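FACT-Spt16 (Cicer arietinum, PDB 5CE6) probably serves as the N-terminal, peptidase-like module of a histone chaperone subunit in the FACT complex, with a likely role in binding histones H3-H4. Local coordinates at residues 232-237 with 287-292; 292-297 with 318-323; 299-304 with 312-317; 328-333 with 449-454; 365-370 with 411-416. One frame throughout, in Å; residues are numbered along the deposited sequence. Where two conformers were deposited one is given.

Interaction 1: 232-237 with 287-292; sequences EKKILH and DEALYY. With NA (sodium ion), chain E.
Leu236 and Ala289 bring two loop backbones together in a single beta bridge, their CA atoms 4.2 Å apart, with a hydrogen bond on each flank. Leu290 N donates to Ile235 O at 2.8 Å. On the other flank, His237 N donates to Glu288 O at 2.9 Å. Past the bridge, the Tyr292 hydroxyl donates to Lys233 O at 2.7 Å, standing above that carbonyl's plane while the oxygen lies at the ring edge. One face of the His237 ring is met by the Ala289-Leu290 peptide, Ala289 C lying 4.0 Å above its plane, offset toward the rim; the two ring nitrogens are held by Ser273 and Asn286. Ile235 CG2 rests beside Leu290 CB at 3.9 Å. One water accepts from Ile235 N and lies near Lys233 O and Leu290 O, a bridge between the two backbones. Ala289 O binds a sodium ion at 2.7 Å, together with two waters. The polar links between these loops of the peptidase-like domain thus use mostly main-chain atoms, with the Tyr292 hydroxyl the side-chain exception.

Interaction 2: 292-297 with 318-323; sequences YDSASV and LIDADP. With K (potassium ion), chain D.
Ile319 packs closely against the turn that leads into strand 296-306: its CG2 comes within 3.2 Å of Tyr292 O, and its CG1 lies against Tyr292 CB. Ser296 and Ile319 form an antiparallel hydrogen-bonded pair, with nearly straight bonds from Ser296 N to Ile319 O (3.1 Å) and from Ile319 N to Ser296 O (2.9 Å). On the opposite face of the sheet, the Val297 and Leu318 side chains lie side by side, pointing the same way, with Val297 CG1 4.1 Å from Leu318 CG. Ala295 and Ser296 together face Ile319, a G1 beta bulge at the open end of the hairpin of strands 296-306 and 309-319. At the bulge, Ala295 O binds a potassium ion, 2.9 Å away, whose site also includes Ser420 and Asn422. Ser296 OG donates to Asp293 O at 2.7 Å, bracing the turn from within. Toward solvent the contact thins: Ala295 N reaches Asp320 O at 3.0 Å from above the carbonyl plane, the bond bent to 136°, and exposed Ser294 OG comes no nearer than 4.0 Å to Asp320 OD2.

Interaction 3: 299-304 with 312-317; sequences ICAVGA and NIARTF
Val302 and Ile313 meet through their beta branches, CG1 of the valine 3.5 Å from CG2 of the isoleucine, the two side chains lying alongside and pointing the same way. Each of these methyls occupies the position between its own backbone N and carbonyl carbon (chi1 56° for Val302 CG1), and both side chains leave the same face of the sheet, where the two methyls meet. On the other face Ala301 CB touches Ala314 CB at 3.9 Å, and Ile299 CG1 lies beside Thr316 OG1. Behind these contacts stand two antiparallel hydrogen-bonded pairs. Cys300 and Arg315 exchange bonds of 3.0 Å (Cys300 N to Arg315 O) and 2.9 Å (Arg315 N to Cys300 O), while Val302 and Ile313 close a second pair. Between the pairs, Ala314 CA sends a CA-H...O contact to Cys300 O at 3.2 Å. Arg315 folds back along its own strand: NH1 donates to Ala314 O, Ile313 CD1 lies 3.6 Å above the guanidinium plane toward its rim, and NH2 forms a salt bridge with Asp431. The Thr316 hydroxyl is bonded to Leu428 O, and the buried Asn312 amide is held by Tyr267 and Asn405. This hairpin thus runs through the domain interior, its Cys300 and Val302 face covered by helices 200-230 and 237-249, and its Ala314 and Thr316 face packed on strand 424-435.

Interaction 4: 328-333 with 449-454; sequences AYEVLL and KALKDV
Tyr329 OH donates a 2.6 Å hydrogen bond to Lys449 O, meeting a lone pair in the carbonyl plane, and the acceptor lies in the plane of the phenol ring at its edge. CB of Tyr329 points from helix 323-342 toward segment 449-454, and CG is anti to the backbone N (chi1 180°). Leu333 CD2 lies 3.5 Å from the same Lys449 O, a methyl group beside the polar link. Val454 CG2 reaches Tyr329 CZ at 3.6 Å, its side chain crossing that of the tyrosine at about a right angle. The contact joins the short, weakly bonded helix near the end of the modelled chain to helix 323-342, which follows the hairpin of strands 296-306 and 309-319, and Val454 is itself bonded through its backbone to Leu318 of that hairpin. Leu451 and Tyr329 slide past each other in opposite directions, CD1 of the leucine 3.9 Å from CD1 of the ring. The second leucine methyl, CD2, lies 4.1 Å from Glu330 CG, at the exposed margin of the helix. Lys449 contributes its aliphatic part: CB lies 3.7 Å from Leu333 CD1, and the chain bends at chi3 (-78°), bringing CE to 3.8 Å from the same methyl. The ammonium group continues to Gln336 and forms a salt bridge with Asp431.

Interaction 5: 365-370 with 411-416; sequences PDMVSC and QNLHCE
Leu413 and Met367 set their side chains at about a right angle, with CD2 of the leucine 3.9 Å from CG of the methionine. That same leucine methyl also meets Cys370, lying 3.6 Å from its SG and 3.6 Å from its CB, so a single branch fits against two residues of the helically wound segment 365-370, which lacks the regular helical bonds. With SG anti to its carbonyl carbon (chi1 -67°), Cys370 brings the sulfur to 3.4 Å from Gln411 O. Beside these contacts the backbones join once: Gln411 N donates to Cys370 O at 2.7 Å, nearly straight at 170° and tilted from the carbonyl plane. The aliphatic CG of Gln411 lies 3.7 Å from the same Cys370 O. The strand turns a corner at Asn412, between the residue that makes the backbone bond and the leucine that makes the apolar contact. Met367 and Leu413 both continue onto Ala328 of helix 323-342, which places the contact beside the helical layer of the peptidase-like domain. Chemically, one short main-chain bond joins the loop to strand 403-414, while Met367 CG, Cys370 CB and SG, and Leu413 CD2 supply a largely apolar complement.

In the fold
All five contacts lie in the peptidase-like domain, separate from the six-stranded sheet of the N-terminal lobe. Interactions 2 and 3 share the hairpin of strands 296-306 and 309-319, their centres about 18 Å apart, with interaction 3 nested in the loop that interaction 2 closes. Interaction 1 precedes them along the chain. Interaction 4, its centre about 13 Å from that of interaction 2, joins the following helix 323-342 to the short helix near the end of the modelled chain and encloses interaction 5 along the chain; Ala328 links these two. Asp322 in turn bonds to Glu416, tying interaction 2 to interaction 5. The sodium ion lies at interaction 1 and the potassium ion at interaction 2, two contacts that touch and share Tyr292.

Interaction 1: 232-237 with 287-292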
# COMPACT_ATOMS: atom_id res chain seq x y z
N GLU A 232 -2.29 21.66 -28.10
CA GLU A 232 -2.92 20.57 -28.84
C GLU A 232 -1.89 19.52 -29.24
O GLU A 232 -1.82 19.09 -30.39
CB GLU A 232 -3.65 21.09 -30.08
CG GLU A 232 -4.75 22.09 -29.75
CD GLU A 232 -5.74 22.25 -30.88
OE1 GLU A 232 -6.24 21.22 -31.39
OE2 GLU A 232 -6.02 23.40 -31.26
N LYS A 233 -1.08 19.11 -28.26
CA LYS A 233 -0.04 18.12 -28.49
C LYS A 233 -0.62 16.72 -28.47
O LYS A 233 -1.65 16.47 -27.83
CB LYS A 233 1.04 18.23 -27.41
CG LYS A 233 1.94 19.44 -27.54
CD LYS A 233 3.17 19.30 -26.64
CE LYS A 233 4.32 20.16 -27.14
NZ LYS A 233 4.61 21.30 -26.23
N LYS A 234 0.03 15.79 -29.17
CA LYS A 234 -0.30 14.38 -29.00
C LYS A 234 0.71 13.74 -28.05
O LYS A 234 1.92 13.78 -28.29
CB LYS A 234 -0.30 13.64 -30.34
CG LYS A 234 -0.70 12.17 -30.19
CD LYS A 234 -0.51 11.39 -31.49
CE LYS A 234 -0.93 9.94 -31.28
NZ LYS A 234 -0.65 9.08 -32.46
N ILE A 235 0.20 13.15 -26.97
CA ILE A 235 1.06 12.45 -26.03
C ILE A 235 0.38 11.14 -25.62
O ILE A 235 -0.82 11.11 -25.37
CB ILE A 235 1.39 13.34 -24.80
CG1 ILE A 235 2.51 12.73 -23.96
CG2 ILE A 235 0.15 13.61 -23.95
CD1 ILE A 235 3.05 13.67 -22.90
N LEU A 236 1.15 10.04 -25.59
CA LEU A 236 0.60 8.76 -25.15
C LEU A 236 0.47 8.69 -23.64
O LEU A 236 1.26 9.31 -22.92
CB LEU A 236 1.49 7.61 -25.61
CG LEU A 236 1.76 7.55 -27.12
CD1 LEU A 236 2.46 6.24 -27.45
CD2 LEU A 236 0.47 7.68 -27.90
N HIS A 237 -0.51 7.93 -23.14
CA HIS A 237 -0.66 7.82 -21.69
C HIS A 237 0.60 7.23 -21.08
O HIS A 237 1.01 7.63 -20.00
CB HIS A 237 -1.87 6.97 -21.31
CG HIS A 237 -3.18 7.56 -21.72
ND1 HIS A 237 -4.09 6.88 -22.50
CD2 HIS A 237 -3.74 8.77 -21.46
CE1 HIS A 237 -5.15 7.64 -22.71
NE2 HIS A 237 -4.96 8.80 -22.09
N ASP A 287 -1.05 2.81 -24.43
CA ASP A 287 -0.32 3.53 -25.48
C ASP A 287 -1.23 4.39 -26.35
O ASP A 287 -0.84 4.78 -27.46
CB ASP A 287 0.45 2.57 -26.40
CG ASP A 287 1.62 1.91 -25.73
OD1 ASP A 287 2.09 2.38 -24.67
OD2 ASP A 287 2.11 0.91 -26.30
N GLU A 288 -2.44 4.67 -25.88
CA GLU A 288 -3.35 5.55 -26.60
C GLU A 288 -3.03 7.00 -26.28
O GLU A 288 -2.45 7.31 -25.24
CB GLU A 288 -4.80 5.23 -26.23
CG GLU A 288 -5.25 3.87 -26.70
CD GLU A 288 -5.25 3.75 -28.20
OE1 GLU A 288 -5.76 4.68 -28.88
OE2 GLU A 288 -4.72 2.74 -28.72
N ALA A 289 -3.39 7.90 -27.19
CA ALA A 289 -3.15 9.32 -27.01
C ALA A 289 -4.10 9.89 -25.97
O ALA A 289 -5.25 9.47 -25.87
CB ALA A 289 -3.31 10.05 -28.33
N LEU A 290 -3.61 10.85 -25.19
CA LEU A 290 -4.46 11.59 -24.26
C LEU A 290 -5.59 12.24 -25.04
O LEU A 290 -5.37 12.83 -26.10
CB LEU A 290 -3.64 12.66 -23.54
CG LEU A 290 -4.36 13.45 -22.45
CD1 LEU A 290 -4.51 12.58 -21.21
CD2 LEU A 290 -3.63 14.75 -22.12
N TYR A 291 -6.81 12.13 -24.52
CA TYR A 291 -7.98 12.65 -25.22
C TYR A 291 -8.57 13.80 -24.43
O TYR A 291 -8.83 13.67 -23.23
CB TYR A 291 -9.04 11.56 -25.41
CG TYR A 291 -10.19 11.98 -26.30
CD1 TYR A 291 -10.10 11.85 -27.68
CD2 TYR A 291 -11.36 12.51 -25.76
CE1 TYR A 291 -11.14 12.23 -28.49
CE2 TYR A 291 -12.40 12.90 -26.57
CZ TYR A 291 -12.29 12.75 -27.94
OH TYR A 291 -13.33 13.13 -28.76
N TYR A 292 -8.79 14.93 -25.10
CA TYR A 292 -9.23 16.12 -24.39
C TYR A 292 -10.18 17.00 -25.19
O TYR A 292 -10.25 18.20 -24.96
CB TYR A 292 -8.02 16.95 -23.92
CG TYR A 292 -6.96 17.14 -24.97
CD1 TYR A 292 -7.12 18.08 -25.98
CD2 TYR A 292 -5.81 16.36 -24.96
CE1 TYR A 292 -6.16 18.24 -26.95
CE2 TYR A 292 -4.84 16.52 -25.93
CZ TYR A 292 -5.02 17.46 -26.92
OH TYR A 292 -4.06 17.62 -27.89
NA NA E . -7.59 8.43 -24.98
O HOH W 1 -2.74 13.59 -26.91
O HOH W 2 -8.91 6.14 -25.75
O HOH W 3 -7.30 8.72 -27.77

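Interaction 2: 292-297 with 318-323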
# COMPACT_ATOMS: atom_id res chain seq x y z
N TYR A 292 -8.79 14.93 -25.10
CA TYR A 292 -9.23 16.12 -24.39
C TYR A 292 -10.18 17.00 -25.19
O TYR A 292 -10.25 18.20 -24.96
CB TYR A 292 -8.02 16.95 -23.92
CG TYR A 292 -6.96 17.14 -24.97
CD1 TYR A 292 -7.12 18.08 -25.98
CD2 TYR A 292 -5.81 16.36 -24.96
CE1 TYR A 292 -6.16 18.24 -26.95
CE2 TYR A 292 -4.84 16.52 -25.93
CZ TYR A 292 -5.02 17.46 -26.92
OH TYR A 292 -4.06 17.62 -27.89
N ASP A 293 -10.93 16.40 -26.11
CA ASP A 293 -11.97 17.17 -26.79
C ASP A 293 -13.14 17.42 -25.83
O ASP A 293 -13.05 17.11 -24.64
CB ASP A 293 -12.43 16.46 -28.06
CG ASP A 293 -12.85 17.43 -29.14
OD1 ASP A 293 -13.72 18.29 -28.88
OD2 ASP A 293 -12.30 17.34 -30.26
N SER A 294 -14.22 18.00 -26.33
CA SER A 294 -15.35 18.37 -25.47
C SER A 294 -15.92 17.19 -24.69
O SER A 294 -15.89 16.06 -25.16
CB SER A 294 -16.45 19.05 -26.28
OG SER A 294 -16.06 20.36 -26.64
N ALA A 295 -16.42 17.47 -23.49
CA ALA A 295 -17.02 16.46 -22.62
C ALA A 295 -16.06 15.32 -22.31
O ALA A 295 -16.40 14.14 -22.43
CB ALA A 295 -18.31 15.92 -23.22
N SER A 296 -14.85 15.68 -21.90
CA SER A 296 -13.81 14.69 -21.64
C SER A 296 -13.39 14.68 -20.19
O SER A 296 -13.49 15.69 -19.49
CB SER A 296 -12.59 14.96 -22.51
OG SER A 296 -12.84 14.58 -23.84
N VAL A 297 -12.89 13.53 -19.73
CA VAL A 297 -12.29 13.48 -18.40
C VAL A 297 -10.95 12.77 -18.49
O VAL A 297 -10.74 11.93 -19.37
CB VAL A 297 -13.20 12.81 -17.34
CG1 VAL A 297 -14.55 13.51 -17.24
CG2 VAL A 297 -13.40 11.36 -17.65
N LEU A 318 -11.39 17.72 -15.88
CA LEU A 318 -12.55 17.70 -16.73
C LEU A 318 -12.35 18.77 -17.79
O LEU A 318 -12.01 19.91 -17.48
CB LEU A 318 -13.82 17.99 -15.90
CG LEU A 318 -14.36 16.91 -14.95
CD1 LEU A 318 -13.44 16.66 -13.77
CD2 LEU A 318 -15.75 17.28 -14.43
N ILE A 319 -12.56 18.39 -19.05
CA ILE A 319 -12.37 19.30 -20.17
C ILE A 319 -13.72 19.56 -20.82
O ILE A 319 -14.27 18.66 -21.46
CB ILE A 319 -11.45 18.69 -21.24
CG1 ILE A 319 -10.28 17.93 -20.60
CG2 ILE A 319 -10.98 19.76 -22.23
CD1 ILE A 319 -9.35 18.81 -19.78
N ASP A 320 -14.24 20.77 -20.66
CA ASP A 320 -15.56 21.13 -21.19
C ASP A 320 -16.60 20.09 -20.77
O ASP A 320 -17.34 19.56 -21.60
CB ASP A 320 -15.50 21.25 -22.72
CG ASP A 320 -14.57 22.35 -23.19
OD1 ASP A 320 -14.78 23.51 -22.81
OD2 ASP A 320 -13.61 22.04 -23.94
N ALA A 321 -16.61 19.78 -19.48
CA ALA A 321 -17.44 18.72 -18.93
C ALA A 321 -18.91 18.96 -19.19
O ALA A 321 -19.39 20.09 -19.08
CB ALA A 321 -17.20 18.60 -17.45
N ASP A 322 -19.64 17.90 -19.53
CA ASP A 322 -21.08 18.00 -19.70
C ASP A 322 -21.76 18.03 -18.33
O ASP A 322 -21.09 17.87 -17.31
CB ASP A 322 -21.60 16.92 -20.67
CG ASP A 322 -21.63 15.51 -20.07
OD1 ASP A 322 -21.76 15.34 -18.85
OD2 ASP A 322 -21.55 14.55 -20.87
N PRO A 323 -23.08 18.27 -18.29
CA PRO A 323 -23.70 18.42 -16.96
C PRO A 323 -23.62 17.18 -16.07
O PRO A 323 -23.60 17.34 -14.84
CB PRO A 323 -25.15 18.73 -17.31
CG PRO A 323 -25.07 19.43 -18.59
CD PRO A 323 -23.99 18.73 -19.36
K K D . -15.82 12.64 -24.84
O HOH W 4 -15.78 12.94 -27.76

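Interaction 3: 299-304 with 312-317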
# COMPACT_ATOMS: atom_id res chain seq x y z
N ILE A 299 -8.05 10.89 -15.90
CA ILE A 299 -7.72 10.43 -14.55
C ILE A 299 -6.22 10.25 -14.41
O ILE A 299 -5.58 9.67 -15.28
CB ILE A 299 -8.43 9.10 -14.22
CG1 ILE A 299 -9.96 9.28 -14.21
CG2 ILE A 299 -7.98 8.56 -12.86
CD1 ILE A 299 -10.71 8.00 -13.89
N CYS A 300 -5.65 10.78 -13.33
CA CYS A 300 -4.25 10.56 -13.00
C CYS A 300 -4.09 10.11 -11.56
O CYS A 300 -4.57 10.76 -10.64
CB CYS A 300 -3.39 11.81 -13.22
SG CYS A 300 -1.66 11.59 -12.65
N ALA A 301 -3.40 8.99 -11.38
CA ALA A 301 -3.07 8.51 -10.04
C ALA A 301 -1.56 8.33 -9.96
O ALA A 301 -0.96 7.70 -10.82
CB ALA A 301 -3.78 7.20 -9.72
N VAL A 302 -0.95 8.90 -8.93
CA VAL A 302 0.50 8.77 -8.77
C VAL A 302 0.84 8.55 -7.30
O VAL A 302 0.18 9.07 -6.41
CB VAL A 302 1.24 10.00 -9.35
CG1 VAL A 302 0.74 11.27 -8.71
CG2 VAL A 302 2.72 9.89 -9.16
N GLY A 303 1.87 7.75 -7.04
CA GLY A 303 2.30 7.59 -5.66
C GLY A 303 3.80 7.45 -5.56
O GLY A 303 4.40 6.65 -6.29
N ALA A 304 4.39 8.23 -4.66
CA ALA A 304 5.82 8.13 -4.37
C ALA A 304 6.02 7.38 -3.06
O ALA A 304 5.15 7.38 -2.18
CB ALA A 304 6.45 9.51 -4.28
N ASN A 312 -0.16 8.12 -1.75
CA ASN A 312 -0.94 8.06 -2.97
C ASN A 312 -1.75 9.33 -3.18
O ASN A 312 -2.19 9.95 -2.21
CB ASN A 312 -1.92 6.90 -2.93
CG ASN A 312 -2.54 6.64 -4.28
OD1 ASN A 312 -1.82 6.46 -5.26
ND2 ASN A 312 -3.86 6.64 -4.34
N ILE A 313 -1.96 9.70 -4.44
CA ILE A 313 -2.91 10.77 -4.75
C ILE A 313 -3.54 10.43 -6.08
O ILE A 313 -2.94 9.73 -6.89
CB ILE A 313 -2.21 12.16 -4.81
CG1 ILE A 313 -3.23 13.30 -4.69
CG2 ILE A 313 -1.43 12.32 -6.11
CD1 ILE A 313 -2.58 14.68 -4.81
N ALA A 314 -4.77 10.86 -6.30
CA ALA A 314 -5.41 10.69 -7.59
C ALA A 314 -6.31 11.88 -7.80
O ALA A 314 -6.99 12.32 -6.86
CB ALA A 314 -6.21 9.39 -7.66
N ARG A 315 -6.31 12.40 -9.02
CA ARG A 315 -7.16 13.54 -9.38
C ARG A 315 -7.80 13.28 -10.72
O ARG A 315 -7.26 12.55 -11.54
CB ARG A 315 -6.32 14.82 -9.46
CG ARG A 315 -5.75 15.29 -8.12
CD ARG A 315 -6.85 15.82 -7.20
NE ARG A 315 -6.31 16.32 -5.92
CZ ARG A 315 -6.23 15.58 -4.81
NH1 ARG A 315 -6.65 14.32 -4.81
NH2 ARG A 315 -5.75 16.12 -3.70
N THR A 316 -8.97 13.87 -10.93
CA THR A 316 -9.64 13.81 -12.22
C THR A 316 -9.77 15.23 -12.76
O THR A 316 -10.13 16.15 -12.02
CB THR A 316 -11.02 13.19 -12.08
OG1 THR A 316 -10.87 11.87 -11.57
CG2 THR A 316 -11.72 13.12 -13.43
N PHE A 317 -9.45 15.41 -14.03
CA PHE A 317 -9.56 16.71 -14.67
C PHE A 317 -10.62 16.64 -15.74
O PHE A 317 -10.78 15.63 -16.43
CB PHE A 317 -8.20 17.14 -15.23
CG PHE A 317 -7.11 17.12 -14.21
CD1 PHE A 317 -6.94 18.17 -13.32
CD2 PHE A 317 -6.27 16.02 -14.11
CE1 PHE A 317 -5.95 18.14 -12.36
CE2 PHE A 317 -5.27 15.98 -13.14
CZ PHE A 317 -5.11 17.04 -12.27

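Interaction 4: 328-333 with 449-454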
# COMPACT_ATOMS: atom_id res chain seq x y z
N ALA A 328 -21.47 14.62 -11.36
CA ALA A 328 -20.87 13.44 -10.77
C ALA A 328 -19.58 13.79 -10.05
O ALA A 328 -19.28 13.25 -8.98
CB ALA A 328 -20.60 12.40 -11.84
N TYR A 329 -18.79 14.69 -10.63
CA TYR A 329 -17.55 15.05 -9.99
C TYR A 329 -17.81 15.77 -8.67
O TYR A 329 -17.16 15.47 -7.67
CB TYR A 329 -16.63 15.90 -10.89
CG TYR A 329 -15.35 16.25 -10.16
CD1 TYR A 329 -15.24 17.44 -9.46
CD2 TYR A 329 -14.28 15.37 -10.14
CE1 TYR A 329 -14.11 17.75 -8.77
CE2 TYR A 329 -13.14 15.67 -9.43
CZ TYR A 329 -13.06 16.86 -8.76
OH TYR A 329 -11.92 17.17 -8.06
N GLU A 330 -18.77 16.69 -8.66
CA GLU A 330 -19.11 17.41 -7.44
C GLU A 330 -19.56 16.45 -6.35
O GLU A 330 -19.15 16.58 -5.19
CB GLU A 330 -20.20 18.45 -7.72
CG GLU A 330 -19.74 19.56 -8.64
CD GLU A 330 -20.75 20.69 -8.75
OE1 GLU A 330 -20.44 21.80 -8.28
OE2 GLU A 330 -21.84 20.45 -9.31
N VAL A 331 -20.37 15.47 -6.75
CA VAL A 331 -20.87 14.46 -5.81
C VAL A 331 -19.74 13.57 -5.29
O VAL A 331 -19.66 13.28 -4.09
CB VAL A 331 -21.99 13.62 -6.44
CG1 VAL A 331 -22.43 12.52 -5.49
CG2 VAL A 331 -23.18 14.51 -6.82
N LEU A 332 -18.86 13.15 -6.19
CA LEU A 332 -17.70 12.34 -5.79
C LEU A 332 -16.84 13.07 -4.78
O LEU A 332 -16.39 12.48 -3.80
CB LEU A 332 -16.86 11.94 -7.01
CG LEU A 332 -15.67 11.06 -6.62
CD1 LEU A 332 -16.19 9.73 -6.08
CD2 LEU A 332 -14.78 10.82 -7.84
N LEU A 333 -16.57 14.35 -5.03
CA LEU A 333 -15.77 15.15 -4.10
C LEU A 333 -16.42 15.22 -2.71
O LEU A 333 -15.74 15.05 -1.69
CB LEU A 333 -15.52 16.55 -4.68
CG LEU A 333 -14.81 17.55 -3.76
CD1 LEU A 333 -13.46 17.02 -3.30
CD2 LEU A 333 -14.64 18.86 -4.50
N LYS A 449 -9.86 20.98 -4.74
CA LYS A 449 -10.32 19.88 -5.57
C LYS A 449 -11.65 20.23 -6.18
O LYS A 449 -12.23 19.43 -6.92
CB LYS A 449 -10.50 18.61 -4.73
CG LYS A 449 -9.22 17.93 -4.36
CD LYS A 449 -9.48 16.67 -3.55
CE LYS A 449 -9.83 16.94 -2.10
NZ LYS A 449 -9.79 15.64 -1.34
N ALA A 450 -12.16 21.43 -5.86
CA ALA A 450 -13.46 21.86 -6.35
C ALA A 450 -13.43 21.84 -7.86
O ALA A 450 -12.37 22.04 -8.47
CB ALA A 450 -13.81 23.25 -5.85
N LEU A 451 -14.59 21.57 -8.44
CA LEU A 451 -14.79 21.50 -9.88
C LEU A 451 -14.13 22.65 -10.62
O LEU A 451 -13.43 22.43 -11.61
CB LEU A 451 -16.29 21.48 -10.18
CG LEU A 451 -16.68 21.38 -11.65
CD1 LEU A 451 -16.25 20.04 -12.19
CD2 LEU A 451 -18.18 21.56 -11.80
N LYS A 452 -14.34 23.87 -10.14
CA LYS A 452 -13.85 25.07 -10.82
C LYS A 452 -12.33 25.06 -10.99
O LYS A 452 -11.79 25.68 -11.91
CB LYS A 452 -14.26 26.33 -10.05
CG LYS A 452 -13.50 26.54 -8.75
CD LYS A 452 -13.61 27.98 -8.26
CE LYS A 452 -12.67 28.22 -7.08
NZ LYS A 452 -12.90 27.24 -5.98
N ASP A 453 -11.64 24.33 -10.11
CA ASP A 453 -10.18 24.30 -10.13
C ASP A 453 -9.58 23.11 -10.89
O ASP A 453 -8.38 23.09 -11.15
CB ASP A 453 -9.64 24.37 -8.71
CG ASP A 453 -10.03 25.65 -8.02
OD1 ASP A 453 -9.55 26.71 -8.46
OD2 ASP A 453 -10.84 25.60 -7.06
N VAL A 454 -10.41 22.12 -11.23
CA VAL A 454 -9.94 20.97 -12.01
C VAL A 454 -10.64 20.88 -13.35
O VAL A 454 -10.42 19.93 -14.12
CB VAL A 454 -10.10 19.62 -11.25
CG1 VAL A 454 -9.24 19.63 -10.00
CG2 VAL A 454 -11.55 19.37 -10.91

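Interaction 5: 365-370 with 411-416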
# COMPACT_ATOMS: atom_id res chain seq x y z
N PRO A 365 -29.04 9.73 -6.47
CA PRO A 365 -29.40 8.34 -6.16
C PRO A 365 -29.15 7.38 -7.32
O PRO A 365 -28.80 6.22 -7.09
CB PRO A 365 -30.89 8.43 -5.83
CG PRO A 365 -31.35 9.73 -6.42
CD PRO A 365 -30.18 10.64 -6.28
N ASP A 366 -29.28 7.86 -8.55
CA ASP A 366 -29.07 7.00 -9.72
C ASP A 366 -27.59 6.67 -9.95
O ASP A 366 -27.27 5.77 -10.73
CB ASP A 366 -29.68 7.65 -10.96
CG ASP A 366 -31.17 7.92 -10.81
OD1 ASP A 366 -31.85 7.12 -10.12
OD2 ASP A 366 -31.65 8.92 -11.37
N MET A 367 -26.70 7.38 -9.26
CA MET A 367 -25.27 7.13 -9.41
C MET A 367 -24.71 6.19 -8.34
O MET A 367 -23.55 5.77 -8.43
CB MET A 367 -24.47 8.44 -9.37
CG MET A 367 -24.74 9.38 -10.53
SD MET A 367 -23.64 10.80 -10.40
CE MET A 367 -24.35 11.89 -11.64
N VAL A 368 -25.52 5.86 -7.34
CA VAL A 368 -25.06 5.01 -6.23
C VAL A 368 -24.44 3.71 -6.73
O VAL A 368 -23.38 3.29 -6.27
CB VAL A 368 -26.18 4.70 -5.24
CG1 VAL A 368 -25.75 3.60 -4.28
CG2 VAL A 368 -26.58 5.94 -4.47
N SER A 369 -25.10 3.08 -7.70
CA SER A 369 -24.62 1.81 -8.24
C SER A 369 -23.25 1.89 -8.91
O SER A 369 -22.59 0.87 -9.11
CB SER A 369 -25.65 1.21 -9.22
OG SER A 369 -25.85 2.08 -10.32
N CYS A 370 -22.81 3.10 -9.24
CA CYS A 370 -21.52 3.26 -9.90
C CYS A 370 -20.40 3.57 -8.92
O CYS A 370 -19.24 3.61 -9.31
CB CYS A 370 -21.57 4.34 -10.97
SG CYS A 370 -22.64 3.93 -12.38
N GLN A 411 -17.55 4.37 -11.28
CA GLN A 411 -17.18 3.51 -12.41
C GLN A 411 -18.30 3.38 -13.41
O GLN A 411 -19.42 3.02 -13.05
CB GLN A 411 -16.80 2.10 -11.94
CG GLN A 411 -16.08 2.07 -10.61
CD GLN A 411 -15.71 0.67 -10.19
OE1 GLN A 411 -16.33 0.09 -9.30
NE2 GLN A 411 -14.69 0.11 -10.83
N ASN A 412 -18.00 3.66 -14.68
CA ASN A 412 -18.93 3.46 -15.79
C ASN A 412 -20.22 4.27 -15.72
O ASN A 412 -21.32 3.76 -15.98
CB ASN A 412 -19.23 1.97 -16.02
CG ASN A 412 -17.97 1.17 -16.29
OD1 ASN A 412 -17.04 1.65 -16.93
ND2 ASN A 412 -17.95 -0.07 -15.80
N LEU A 413 -20.09 5.55 -15.36
CA LEU A 413 -21.19 6.48 -15.56
C LEU A 413 -21.38 6.69 -17.06
O LEU A 413 -20.47 6.43 -17.85
CB LEU A 413 -20.90 7.80 -14.88
CG LEU A 413 -20.79 7.76 -13.36
CD1 LEU A 413 -20.29 9.09 -12.85
CD2 LEU A 413 -22.16 7.44 -12.76
N HIS A 414 -22.56 7.15 -17.46
CA HIS A 414 -22.80 7.48 -18.85
C HIS A 414 -22.90 9.00 -19.02
O HIS A 414 -23.66 9.65 -18.31
CB HIS A 414 -24.07 6.80 -19.36
CG HIS A 414 -23.92 5.32 -19.52
ND1 HIS A 414 -24.14 4.67 -20.72
CD2 HIS A 414 -23.55 4.36 -18.64
CE1 HIS A 414 -23.92 3.38 -20.56
NE2 HIS A 414 -23.56 3.16 -19.31
N CYS A 415 -22.11 9.55 -19.94
CA CYS A 415 -22.12 10.98 -20.19
C CYS A 415 -23.36 11.37 -20.98
O CYS A 415 -24.11 10.51 -21.46
CB CYS A 415 -20.85 11.45 -20.90
SG CYS A 415 -20.72 11.01 -22.64
N GLU A 416 -23.56 12.67 -21.14
CA GLU A 416 -24.75 13.16 -21.80
C GLU A 416 -24.81 12.78 -23.27
O GLU A 416 -25.76 12.13 -23.72
CB GLU A 416 -24.87 14.67 -21.62
CG GLU A 416 -26.11 15.24 -22.26
CD GLU A 416 -26.52 16.55 -21.64
OE1 GLU A 416 -26.70 17.52 -22.40
OE2 GLU A 416 -26.65 16.61 -20.39